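Low molecular weight phosphotyrosine phosphatase family protein (Streptococcus pyogenes, PDB 5GOT) probably removes phosphate from tyrosine residues of proteins as a bacterial low molecular weight protein tyrosine phosphatase. Local coordinates at residues M17-M22 against I64-K69; D80-M85 against K91-M96; G111-P116 against Q127-G132. One frame throughout, in Å; residues are numbered along the deposited sequence.

Contact 1 (M17-M22 against I64-K69); sequences MAEFVM and ITKCSK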
ATOM      1  N   MET A  17       2.490  -3.854  -4.158  1.00 19.90           N
ATOM      2  CA  MET A  17       1.449  -4.034  -5.159  1.00 22.09           C
ATOM      3  C   MET A  17       0.413  -2.919  -5.060  1.00 21.83           C
ATOM      4  O   MET A  17       0.011  -2.343  -6.077  1.00 22.23           O
ATOM      5  CB  MET A  17       0.784  -5.402  -5.016  1.00 20.20           C
ATOM      6  CG  MET A  17      -0.039  -5.784  -6.255  1.00 19.52           C
ATOM      7  SD  MET A  17      -1.006  -7.271  -6.021  1.00 23.16           S
ATOM      8  CE  MET A  17       0.320  -8.469  -5.851  1.00 22.14           C
ATOM      9  N   ALA A  18       0.014  -2.565  -3.833  1.00 22.89           N
ATOM     10  CA  ALA A  18      -0.970  -1.500  -3.655  1.00 21.66           C
ATOM     11  C   ALA A  18      -0.420  -0.165  -4.138  1.00 20.71           C
ATOM     12  O   ALA A  18      -1.126   0.588  -4.825  1.00 21.66           O
ATOM     13  CB  ALA A  18      -1.398  -1.409  -2.185  1.00 21.29           C
ATOM     14  N   GLU A  19       0.849   0.127  -3.816  1.00 22.12           N
ATOM     15  CA  GLU A  19       1.486   1.363  -4.264  1.00 22.99           C
ATOM     16  C   GLU A  19       1.317   1.556  -5.761  1.00 24.63           C
ATOM     17  O   GLU A  19       0.773   2.567  -6.219  1.00 24.72           O
ATOM     18  CB  GLU A  19       2.979   1.366  -3.899  1.00 21.44           C
ATOM     19  CG  GLU A  19       3.749   2.526  -4.534  1.00 24.01           C
ATOM     20  CD  GLU A  19       5.222   2.603  -4.124  1.00 25.55           C
ATOM     21  OE1 GLU A  19       5.677   1.822  -3.260  1.00 24.95           O
ATOM     22  OE2 GLU A  19       5.932   3.461  -4.682  1.00 26.20           O
ATOM     23  N   PHE A  20       1.740   0.562  -6.545  1.00 25.24           N
ATOM     24  CA  PHE A  20       1.775   0.767  -7.986  1.00 25.71           C
ATOM     25  C   PHE A  20       0.410   0.573  -8.630  1.00 23.58           C
ATOM     26  O   PHE A  20       0.125   1.218  -9.644  1.00 25.94           O
ATOM     27  CB  PHE A  20       2.869  -0.118  -8.593  1.00 24.37           C
ATOM     28  CG  PHE A  20       4.242   0.272  -8.120  1.00 27.03           C
ATOM     29  CD1 PHE A  20       4.791   1.490  -8.504  1.00 27.74           C
ATOM     30  CD2 PHE A  20       4.947  -0.522  -7.227  1.00 24.48           C
ATOM     31  CE1 PHE A  20       6.047   1.894  -8.030  1.00 28.36           C
ATOM     32  CE2 PHE A  20       6.211  -0.142  -6.765  1.00 28.65           C
ATOM     33  CZ  PHE A  20       6.759   1.073  -7.165  1.00 28.47           C
ATOM     34  N   VAL A  21      -0.463  -0.263  -8.064  1.00 23.87           N
ATOM     35  CA  VAL A  21      -1.836  -0.296  -8.555  1.00 23.17           C
ATOM     36  C   VAL A  21      -2.520   1.045  -8.280  1.00 26.99           C
ATOM     37  O   VAL A  21      -3.169   1.622  -9.159  1.00 25.87           O
ATOM     38  CB  VAL A  21      -2.615  -1.475  -7.941  1.00 22.35           C
ATOM     39  CG1 VAL A  21      -4.088  -1.404  -8.336  1.00 24.28           C
ATOM     40  CG2 VAL A  21      -2.024  -2.812  -8.399  1.00 25.50           C
ATOM     41  N   MET A  22      -2.358   1.581  -7.064  1.00 24.89           N
ATOM     42  CA  MET A  22      -2.948   2.886  -6.772  1.00 25.88           C
ATOM     43  C   MET A  22      -2.369   3.960  -7.689  1.00 27.96           C
ATOM     44  O   MET A  22      -3.100   4.822  -8.194  1.00 30.97           O
ATOM     45  CB  MET A  22      -2.719   3.264  -5.307  1.00 25.59           C
ATOM     46  CG  MET A  22      -3.571   4.439  -4.843  1.00 21.85           C
ATOM     47  SD  MET A  22      -5.261   3.920  -4.619  1.00 27.35           S
ATOM     48  CE  MET A  22      -6.095   5.504  -4.399  1.00 30.94           C
ATOM     49  N   ILE A  64      11.370  -0.201 -11.005  1.00 38.49           N
ATOM     50  CA  ILE A  64      12.223  -1.369 -10.811  1.00 38.06           C
ATOM     51  C   ILE A  64      13.252  -1.137  -9.717  1.00 30.69           C
ATOM     52  O   ILE A  64      13.803  -2.096  -9.166  1.00 36.25           O
ATOM     53  CB  ILE A  64      12.924  -1.766 -12.132  1.00 39.59           C
ATOM     54  CG1 ILE A  64      13.872  -0.653 -12.602  1.00 37.95           C
ATOM     55  CG2 ILE A  64      11.890  -2.091 -13.200  1.00 42.70           C
ATOM     56  CD1 ILE A  64      14.836  -1.090 -13.698  1.00 40.60           C
ATOM     57  N   THR A  65      13.530   0.113  -9.383  1.00 33.98           N
ATOM     58  CA  THR A  65      14.461   0.401  -8.302  1.00 32.74           C
ATOM     59  C   THR A  65      13.834   0.261  -6.918  1.00 34.88           C
ATOM     60  O   THR A  65      14.555   0.393  -5.923  1.00 31.56           O
ATOM     61  CB  THR A  65      15.037   1.811  -8.470  1.00 38.55           C
ATOM     62  OG1 THR A  65      14.005   2.790  -8.278  1.00 34.67           O
ATOM     63  CG2 THR A  65      15.621   1.974  -9.870  1.00 34.96           C
ATOM     64  N   LYS A  66      12.524  -0.008  -6.827  1.00 33.11           N
ATOM     65  CA  LYS A  66      11.862  -0.068  -5.527  1.00 32.68           C
ATOM     66  C   LYS A  66      12.426  -1.210  -4.689  1.00 28.17           C
ATOM     67  O   LYS A  66      12.597  -2.331  -5.177  1.00 32.45           O
ATOM     68  CB  LYS A  66      10.346  -0.231  -5.695  1.00 28.31           C
ATOM     69  CG  LYS A  66       9.614  -0.647  -4.407  1.00 27.77           C
ATOM     70  CD  LYS A  66       9.624   0.433  -3.326  1.00 23.96           C
ATOM     71  CE  LYS A  66       8.890  -0.045  -2.074  1.00 28.16           C
ATOM     72  NZ  LYS A  66       9.149   0.821  -0.876  1.00 27.03           N
ATOM     73  N   CYS A  67      12.723  -0.907  -3.430  1.00 26.93           N
ATOM     74  CA  CYS A  67      13.239  -1.856  -2.456  1.00 27.79           C
ATOM     75  C   CYS A  67      12.466  -1.707  -1.149  1.00 27.69           C
ATOM     76  O   CYS A  67      11.919  -0.644  -0.845  1.00 28.26           O
ATOM     77  CB  CYS A  67      14.740  -1.641  -2.197  1.00 33.53           C
ATOM     78  SG  CYS A  67      15.809  -2.004  -3.648  1.00 43.72           S
ATOM     79  N   SER A  68      12.439  -2.792  -0.379  1.00 26.22           N
ATOM     80  CA  SER A  68      11.778  -2.798   0.916  1.00 23.85           C
ATOM     81  C   SER A  68      12.393  -1.743   1.823  1.00 30.46           C
ATOM     82  O   SER A  68      13.616  -1.676   1.969  1.00 28.71           O
ATOM     83  CB  SER A  68      11.901  -4.172   1.556  1.00 23.97           C
ATOM     84  OG  SER A  68      11.386  -4.161   2.872  1.00 25.13           O
ATOM     85  N   LYS A  69      11.543  -0.913   2.428  1.00 25.44           N
ATOM     86  CA  LYS A  69      11.986   0.176   3.300  1.00 28.19           C
ATOM     87  C   LYS A  69      11.102   0.207   4.541  1.00 30.30           C
ATOM     88  O   LYS A  69       9.869   0.242   4.428  1.00 25.45           O
ATOM     89  CB  LYS A  69      11.936   1.524   2.562  1.00 29.26           C
ATOM     90  CG  LYS A  69      12.415   2.736   3.378  1.00 31.21           C
ATOM     91  CD  LYS A  69      12.510   4.003   2.518  1.00 31.94           C
ATOM     92  CE  LYS A  69      12.735   5.267   3.407  1.00 43.54           C
ATOM     93  NZ  LYS A  69      13.079   6.528   2.632  1.00 46.19           N
TER
HETATM   94  O   HOH W   1       7.587   3.165  -1.955  1.00 27.32           O

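Contact 2 (D80-M85 against K91-M96); sequences DYIIGM and KNLKEM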
ATOM      1  N   ASP A  80      -0.273  11.386   5.388  1.00 28.31           N
ATOM      2  CA  ASP A  80      -1.622  11.648   5.865  1.00 26.31           C
ATOM      3  C   ASP A  80      -2.379  10.365   6.172  1.00 27.20           C
ATOM      4  O   ASP A  80      -3.189  10.331   7.101  1.00 23.16           O
ATOM      5  CB  ASP A  80      -2.384  12.461   4.821  1.00 28.99           C
ATOM      6  CG  ASP A  80      -1.718  13.786   4.524  1.00 32.77           C
ATOM      7  OD1 ASP A  80      -1.277  14.451   5.493  1.00 31.29           O
ATOM      8  OD2 ASP A  80      -1.633  14.156   3.333  1.00 30.46           O
ATOM      9  N   TYR A  81      -2.136   9.308   5.402  1.00 25.34           N
ATOM     10  CA  TYR A  81      -2.847   8.056   5.562  1.00 23.02           C
ATOM     11  C   TYR A  81      -1.834   6.930   5.483  1.00 25.31           C
ATOM     12  O   TYR A  81      -1.093   6.826   4.505  1.00 25.06           O
ATOM     13  CB  TYR A  81      -3.921   7.885   4.483  1.00 24.71           C
ATOM     14  CG  TYR A  81      -4.850   9.073   4.354  1.00 29.93           C
ATOM     15  CD1 TYR A  81      -4.520  10.151   3.535  1.00 28.46           C
ATOM     16  CD2 TYR A  81      -6.055   9.118   5.045  1.00 26.36           C
ATOM     17  CE1 TYR A  81      -5.365  11.245   3.413  1.00 29.58           C
ATOM     18  CE2 TYR A  81      -6.907  10.210   4.933  1.00 28.68           C
ATOM     19  CZ  TYR A  81      -6.557  11.267   4.112  1.00 31.83           C
ATOM     20  OH  TYR A  81      -7.394  12.356   3.984  1.00 33.41           O
ATOM     21  N   ILE A  82      -1.799   6.102   6.513  1.00 24.17           N
ATOM     22  CA  ILE A  82      -0.891   4.974   6.594  1.00 22.71           C
ATOM     23  C   ILE A  82      -1.782   3.750   6.666  1.00 25.00           C
ATOM     24  O   ILE A  82      -2.499   3.556   7.656  1.00 24.01           O
ATOM     25  CB  ILE A  82       0.037   5.082   7.806  1.00 22.81           C
ATOM     26  CG1 ILE A  82       0.749   6.437   7.750  1.00 23.35           C
ATOM     27  CG2 ILE A  82       1.017   3.942   7.812  1.00 21.68           C
ATOM     28  CD1 ILE A  82       1.427   6.856   9.034  1.00 28.95           C
ATOM     29  N   ILE A  83      -1.769   2.946   5.605  1.00 19.29           N
ATOM     30  CA  ILE A  83      -2.801   1.949   5.365  1.00 18.64           C
ATOM     31  C   ILE A  83      -2.134   0.578   5.440  1.00 20.11           C
ATOM     32  O   ILE A  83      -1.318   0.234   4.583  1.00 20.07           O
ATOM     33  CB  ILE A  83      -3.496   2.176   4.012  1.00 22.29           C
ATOM     34  CG1 ILE A  83      -4.092   3.591   3.950  1.00 21.63           C
ATOM     35  CG2 ILE A  83      -4.563   1.125   3.754  1.00 17.85           C
ATOM     36  CD1 ILE A  83      -4.704   3.960   2.619  1.00 19.88           C
ATOM     37  N   GLY A  84      -2.459  -0.186   6.479  1.00 19.37           N
ATOM     38  CA  GLY A  84      -1.875  -1.502   6.652  1.00 18.89           C
ATOM     39  C   GLY A  84      -2.674  -2.549   5.891  1.00 19.21           C
ATOM     40  O   GLY A  84      -3.895  -2.469   5.781  1.00 17.96           O
ATOM     41  N   MET A  85      -1.958  -3.540   5.339  1.00 18.66           N
ATOM     42  CA  MET A  85      -2.608  -4.488   4.445  1.00 19.39           C
ATOM     43  C   MET A  85      -3.421  -5.545   5.185  1.00 20.36           C
ATOM     44  O   MET A  85      -4.355  -6.107   4.595  1.00 22.40           O
ATOM     45  CB  MET A  85      -1.561  -5.131   3.514  1.00 19.04           C
ATOM     46  CG  MET A  85      -0.824  -4.106   2.635  1.00 17.64           C
ATOM     47  SD  MET A  85      -1.907  -2.949   1.712  1.00 21.60           S
ATOM     48  CE  MET A  85      -2.704  -4.095   0.565  1.00 20.85           C
ATOM     49  N   LYS A  91      -1.885  -3.313  13.848  1.00 29.37           N
ATOM     50  CA  LYS A  91      -1.496  -3.366  15.257  1.00 33.50           C
ATOM     51  C   LYS A  91      -0.035  -2.987  15.434  1.00 33.66           C
ATOM     52  O   LYS A  91       0.313  -2.186  16.308  1.00 36.36           O
ATOM     53  CB  LYS A  91      -1.734  -4.765  15.834  1.00 38.57           C
ATOM     54  CG  LYS A  91      -3.161  -5.260  15.790  1.00 41.21           C
ATOM     55  CD  LYS A  91      -3.232  -6.729  16.216  1.00 44.31           C
ATOM     56  CE  LYS A  91      -4.456  -7.438  15.621  1.00 44.81           C
ATOM     57  NZ  LYS A  91      -5.728  -6.762  16.006  1.00 47.07           N
ATOM     58  N   ASN A  92       0.838  -3.556  14.602  1.00 32.40           N
ATOM     59  CA  ASN A  92       2.259  -3.267  14.729  1.00 32.08           C
ATOM     60  C   ASN A  92       2.556  -1.810  14.421  1.00 33.88           C
ATOM     61  O   ASN A  92       3.406  -1.198  15.078  1.00 30.78           O
ATOM     62  CB  ASN A  92       3.065  -4.194  13.825  1.00 31.69           C
ATOM     63  CG  ASN A  92       3.119  -5.603  14.357  1.00 35.56           C
ATOM     64  OD1 ASN A  92       3.241  -5.808  15.562  1.00 40.53           O
ATOM     65  ND2 ASN A  92       3.014  -6.584  13.468  1.00 33.30           N
ATOM     66  N   LEU A  93       1.851  -1.228  13.443  1.00 32.42           N
ATOM     67  CA  LEU A  93       2.036   0.192  13.151  1.00 28.15           C
ATOM     68  C   LEU A  93       1.719   1.053  14.361  1.00 31.99           C
ATOM     69  O   LEU A  93       2.386   2.069  14.599  1.00 31.34           O
ATOM     70  CB  LEU A  93       1.167   0.613  11.970  1.00 27.96           C
ATOM     71  CG  LEU A  93       1.747   0.329  10.579  1.00 23.64           C
ATOM     72  CD1 LEU A  93       0.637   0.417   9.530  1.00 23.41           C
ATOM     73  CD2 LEU A  93       2.856   1.305  10.270  1.00 22.31           C
ATOM     74  N   LYS A  94       0.701   0.668  15.136  1.00 32.26           N
ATOM     75  CA  LYS A  94       0.309   1.481  16.282  1.00 33.99           C
ATOM     76  C   LYS A  94       1.300   1.337  17.436  1.00 33.34           C
ATOM     77  O   LYS A  94       1.653   2.335  18.076  1.00 36.99           O
ATOM     78  CB  LYS A  94      -1.112   1.123  16.720  1.00 29.20           C
ATOM     79  CG  LYS A  94      -2.199   1.649  15.776  1.00 26.81           C
ATOM     80  CD  LYS A  94      -3.569   1.177  16.219  1.00 29.12           C
ATOM     81  CE  LYS A  94      -4.664   1.637  15.273  1.00 26.87           C
ATOM     82  NZ  LYS A  94      -5.962   1.028  15.629  1.00 26.87           N
ATOM     83  N   GLU A  95       1.786   0.119  17.701  1.00 34.48           N
ATOM     84  CA  GLU A  95       2.713  -0.062  18.820  1.00 39.95           C
ATOM     85  C   GLU A  95       4.059   0.587  18.528  1.00 40.50           C
ATOM     86  O   GLU A  95       4.612   1.297  19.377  1.00 43.17           O
ATOM     87  CB  GLU A  95       2.912  -1.545  19.155  1.00 39.27           C
ATOM     88  CG  GLU A  95       1.690  -2.451  19.045  1.00 43.13           C
ATOM     89  CD  GLU A  95       0.546  -2.095  19.996  1.00 53.27           C
ATOM     90  OE1 GLU A  95       0.642  -1.121  20.801  1.00 54.76           O
ATOM     91  OE2 GLU A  95      -0.494  -2.812  19.966  1.00 51.32           O
ATOM     92  N   MET A  96       4.602   0.366  17.327  1.00 37.71           N
ATOM     93  CA  MET A  96       5.915   0.923  17.020  1.00 35.08           C
ATOM     94  C   MET A  96       5.910   2.445  17.036  1.00 35.36           C
ATOM     95  O   MET A  96       6.968   3.054  17.238  1.00 38.21           O
ATOM     96  CB  MET A  96       6.426   0.390  15.675  1.00 37.07           C
ATOM     97  CG  MET A  96       5.696   0.880  14.437  1.00 33.56           C
ATOM     98  SD  MET A  96       6.250  -0.013  12.961  1.00 32.13           S
ATOM     99  CE  MET A  96       7.997   0.457  12.904  1.00 28.34           C
TER

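Contact 3 (G111-P116 against Q127-G132); sequences GGVPDP and QLVRKG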
ATOM      1  N   GLY A 111     -11.851  -7.246   6.721  1.00 27.93           N
ATOM      2  CA  GLY A 111     -11.527  -8.651   6.507  1.00 39.40           C
ATOM      3  C   GLY A 111     -10.082  -8.906   6.106  1.00 43.47           C
ATOM      4  O   GLY A 111      -9.458  -9.872   6.563  1.00 48.21           O
ATOM      5  N   GLY A 112      -9.547  -8.073   5.220  1.00 39.31           N
ATOM      6  CA  GLY A 112      -8.125  -8.043   4.941  1.00 37.13           C
ATOM      7  C   GLY A 112      -7.804  -8.569   3.552  1.00 29.86           C
ATOM      8  O   GLY A 112      -8.675  -8.974   2.782  1.00 31.40           O
ATOM      9  N   VAL A 113      -6.518  -8.525   3.237  1.00 32.83           N
ATOM     10  CA  VAL A 113      -5.988  -9.055   1.985  1.00 29.12           C
ATOM     11  C   VAL A 113      -5.207 -10.322   2.317  1.00 25.62           C
ATOM     12  O   VAL A 113      -4.247 -10.258   3.097  1.00 26.23           O
ATOM     13  CB  VAL A 113      -5.103  -8.023   1.272  1.00 26.43           C
ATOM     14  CG1 VAL A 113      -4.519  -8.611   0.018  1.00 26.07           C
ATOM     15  CG2 VAL A 113      -5.915  -6.785   0.935  1.00 22.10           C
ATOM     16  N   PRO A 114      -5.595 -11.482   1.790  1.00 28.91           N
ATOM     17  CA  PRO A 114      -4.838 -12.710   2.062  1.00 27.18           C
ATOM     18  C   PRO A 114      -3.364 -12.517   1.729  1.00 25.88           C
ATOM     19  O   PRO A 114      -3.007 -11.843   0.762  1.00 25.36           O
ATOM     20  CB  PRO A 114      -5.500 -13.749   1.151  1.00 25.65           C
ATOM     21  CG  PRO A 114      -6.884 -13.214   0.925  1.00 31.68           C
ATOM     22  CD  PRO A 114      -6.739 -11.721   0.895  1.00 29.09           C
ATOM     23  N   ASP A 115      -2.519 -13.065   2.577  1.00 24.13           N
ATOM     24  CA  ASP A 115      -1.079 -12.899   2.511  1.00 22.84           C
ATOM     25  C   ASP A 115      -0.510 -13.901   1.514  1.00 22.62           C
ATOM     26  O   ASP A 115      -0.479 -15.109   1.794  1.00 25.00           O
ATOM     27  CB  ASP A 115      -0.479 -13.087   3.906  1.00 22.66           C
ATOM     28  CG  ASP A 115       0.993 -12.744   3.962  1.00 24.63           C
ATOM     29  OD1 ASP A 115       1.590 -12.438   2.907  1.00 22.49           O
ATOM     30  OD2 ASP A 115       1.559 -12.796   5.071  1.00 27.56           O
ATOM     31  N   PRO A 116      -0.051 -13.455   0.341  1.00 22.35           N
ATOM     32  CA  PRO A 116       0.461 -14.413  -0.648  1.00 21.97           C
ATOM     33  C   PRO A 116       1.827 -14.963  -0.289  1.00 23.65           C
ATOM     34  O   PRO A 116       2.315 -15.859  -0.989  1.00 22.50           O
ATOM     35  CB  PRO A 116       0.528 -13.583  -1.931  1.00 22.54           C
ATOM     36  CG  PRO A 116       0.907 -12.218  -1.424  1.00 21.28           C
ATOM     37  CD  PRO A 116       0.152 -12.061  -0.100  1.00 22.52           C
ATOM     38  N   GLN A 127      -6.518  -8.956  -7.508  1.00 24.31           N
ATOM     39  CA  GLN A 127      -7.931  -8.597  -7.627  1.00 25.37           C
ATOM     40  C   GLN A 127      -8.414  -7.845  -6.390  1.00 24.79           C
ATOM     41  O   GLN A 127      -9.168  -6.872  -6.503  1.00 24.74           O
ATOM     42  CB  GLN A 127      -8.791  -9.842  -7.860  1.00 26.41           C
ATOM     43  CG  GLN A 127      -8.463 -10.640  -9.128  1.00 27.54           C
ATOM     44  CD  GLN A 127      -8.618  -9.824 -10.409  1.00 34.12           C
ATOM     45  OE1 GLN A 127      -9.348  -8.828 -10.452  1.00 33.30           O
ATOM     46  NE2 GLN A 127      -7.929 -10.249 -11.463  1.00 36.63           N
ATOM     47  N   LEU A 128      -7.989  -8.276  -5.199  1.00 22.06           N
ATOM     48  CA  LEU A 128      -8.428  -7.598  -3.976  1.00 25.88           C
ATOM     49  C   LEU A 128      -7.747  -6.250  -3.793  1.00 24.51           C
ATOM     50  O   LEU A 128      -8.356  -5.311  -3.257  1.00 23.88           O
ATOM     51  CB  LEU A 128      -8.174  -8.496  -2.770  1.00 22.54           C
ATOM     52  CG  LEU A 128      -9.048  -9.740  -2.858  1.00 31.28           C
ATOM     53  CD1 LEU A 128      -8.633 -10.784  -1.844  1.00 36.43           C
ATOM     54  CD2 LEU A 128     -10.507  -9.342  -2.675  1.00 29.95           C
ATOM     55  N   VAL A 129      -6.482  -6.138  -4.200  1.00 23.37           N
ATOM     56  CA  VAL A 129      -5.780  -4.862  -4.103  1.00 23.76           C
ATOM     57  C   VAL A 129      -6.376  -3.869  -5.083  1.00 24.57           C
ATOM     58  O   VAL A 129      -6.547  -2.683  -4.779  1.00 24.27           O
ATOM     59  CB  VAL A 129      -4.282  -5.080  -4.363  1.00 21.35           C
ATOM     60  CG1 VAL A 129      -3.590  -3.765  -4.708  1.00 20.74           C
ATOM     61  CG2 VAL A 129      -3.654  -5.724  -3.161  1.00 21.07           C
ATOM     62  N   ARG A 130      -6.698  -4.355  -6.279  1.00 26.50           N
ATOM     63  CA  ARG A 130      -7.262  -3.523  -7.331  1.00 27.76           C
ATOM     64  C   ARG A 130      -8.627  -2.968  -6.923  1.00 35.02           C
ATOM     65  O   ARG A 130      -8.914  -1.783  -7.144  1.00 31.70           O
ATOM     66  CB  ARG A 130      -7.338  -4.359  -8.617  1.00 31.23           C
ATOM     67  CG  ARG A 130      -8.151  -3.780  -9.768  1.00 39.43           C
ATOM     68  CD  ARG A 130      -7.345  -2.745 -10.468  1.00 50.39           C
ATOM     69  NE  ARG A 130      -8.173  -1.910 -11.356  1.00 58.28           N
ATOM     70  CZ  ARG A 130      -7.687  -0.904 -12.084  1.00 63.31           C
ATOM     71  NH1 ARG A 130      -8.518  -0.208 -12.848  1.00 64.13           N
ATOM     72  NH2 ARG A 130      -6.370  -0.618 -12.042  1.00 56.31           N
ATOM     73  N   LYS A 131      -9.470  -3.802  -6.300  1.00 30.17           N
ATOM     74  CA  LYS A 131     -10.765  -3.328  -5.816  1.00 31.62           C
ATOM     75  C   LYS A 131     -10.609  -2.399  -4.615  1.00 31.16           C
ATOM     76  O   LYS A 131     -11.308  -1.384  -4.515  1.00 26.54           O
ATOM     77  CB  LYS A 131     -11.661  -4.520  -5.462  1.00 32.48           C
ATOM     78  CG  LYS A 131     -12.027  -5.399  -6.663  1.00 39.07           C
ATOM     79  CD  LYS A 131     -13.144  -6.413  -6.354  1.00 45.55           C
ATOM     80  CE  LYS A 131     -12.682  -7.550  -5.439  1.00 47.71           C
ATOM     81  NZ  LYS A 131     -13.768  -8.545  -5.161  1.00 54.10           N
ATOM     82  N   GLY A 132      -9.710  -2.739  -3.686  1.00 26.11           N
ATOM     83  CA  GLY A 132      -9.496  -1.891  -2.525  1.00 26.55           C
ATOM     84  C   GLY A 132      -8.897  -0.542  -2.881  1.00 26.61           C
ATOM     85  O   GLY A 132      -9.188   0.471  -2.232  1.00 21.85           O
TER

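Contact 1 (M17-M22 against I64-K69)
E19 leaves the helix with CG trans to its amide nitrogen (chi1 171°) and stays extended, which carries its carboxylate out toward the loop residue K66. K66 starts in the same rotamer class (chi1 166°), but the bend at chi2 (67°) brings CD and CE alongside E19 OE1, and NZ turns to the carbonyl of the following residue, C67. K66 touches the helix at two places along its chain. At the base, CB meets the rim of the F20 ring near the ring plane, 4.1 Å from CZ, while one face of that ring is covered by E19 CG. Further out, K66 CE lies 3.9 Å from E19 OE1.

The charged groups themselves stop short: E19 OE1 and K66 NZ are 4.3 Å apart, too far for an ion pair in contact. Water 1 spans the interval, donating to E19 OE1 at 2.7 Å and accepting from K66 NZ at 3.0 Å. NZ also reaches C67 O at 3.1 Å, approaching from above the carbonyl plane. E19 OE2 forms a salt bridge with K23, and S35 OG binds OE1. This is therefore a water-bridged pair, presumably both charged, each with further polar partners and with S35 shared between them: NZ bonds S35 O and N11 OD1 directly and reaches helix 14-23 through water 1, and N11 lies within the family's C-X5-R phosphate-binding loop.

Contact 2 (D80-M85 against K91-M96)
L93 on helix 87-96 packs against I82 and G84 of strand 81-84 in a small, wholly apolar and buried contact where a helix lies on one face of the central parallel sheet. The evidence is a single leucine meeting two alternate strand positions. L93 CD1 sits 3.9 Å from I82 CG2, and L93 CD2 approaches the same methyl at 4.0 Å, so the isopropyl fork of the leucine straddles one branch of the isoleucine. That branch is CG2, trans to the amide nitrogen of I82, while CG1 lies beside that nitrogen and anti to the carbonyl carbon (chi1 -54°). At G84 the backbone itself forms the surface: L93 CD1 comes within 4.3 Å of G84 CA. The CA atoms of G84 and L93 are 7.8 Å apart, the shortest such separation between the two segments, and 105 Å² is buried in all.

Strand 81-84, helix 87-96 and strand 105-107 form a beta-alpha-beta unit, as expected of the Rossmann-like fold of this phosphatase family, and L93 belongs to its helical connection. The strand is internal to the sheet: Y81 pairs with C5 of strand 2-8, and I82 with Y106 of strand 105-107. I83, whose side chain points away from the helix, packs instead on V4 and F6. F76 of helix 73-78 widens the apolar patch, touching I82, L93 and M96. The carbonyl oxygen of L93 accepts a hydrogen bond from S97 OG.

Contact 3 (G111-P116 against Q127-G132)
P114 and L128 form the tight half of this contact, V113 and V129 the slack half. L128 CD1 meets the CD corner of the proline ring at 3.5 Å from P114 CD, closer than carbons usually pack, with P114 CG following at 4.1 Å. The two side chains cross at about a right angle. CD1 is the one L128 side-chain atom within 4.2 Å of P114. Both residues are partly exposed, which puts the closest packing on the solvent side; P114 also touches E124, one turn before L128 on helix 122-140.

The inner pair is more relaxed although buried: V113 CG1 stands 4.4 Å from V129 CG2. Each valine has other neighbours, V113 touching F108 and V129 reaching A18 and V21 of helix 14-23.

The contact thus lays helix 122-140 against segment 111-116, whose last residue opens helix 116-119. D115 is the N-cap there, its OD1 bonding W117 N. D115-P116 matches the Asp-Pro motif of low molecular weight phosphatases, whose aspartate acts as general acid in relatives; the hydrogen bond from R14 NH1, of the C-X5-R signature arginine, to V113 O is consistent with that active-site loop.

Overall arrangement
The three contacts lie in series along the chain, and M85 of contact 2 and V129 of contact 3 both reach A18 of contact 1. Contacts 1 and 2, with centres about 17 Å apart on opposite sides of the chain's centre, touch where A18 CB lies 4.1 Å from M85 CE. Contact 3, its centre about 15 Å from that of contact 1, joins through V129 CG1, 3.6 Å from A18 CA. Contacts 2 and 3, centres about 17 Å apart, meet where M85 O lies 3.9 Å from V113 CB. Near the presumed active-site loop, K66 binds N11 and V113 O holds R14; contact 2 comes near it only through M85, at the end of the strand segment, which touches R14 and S15.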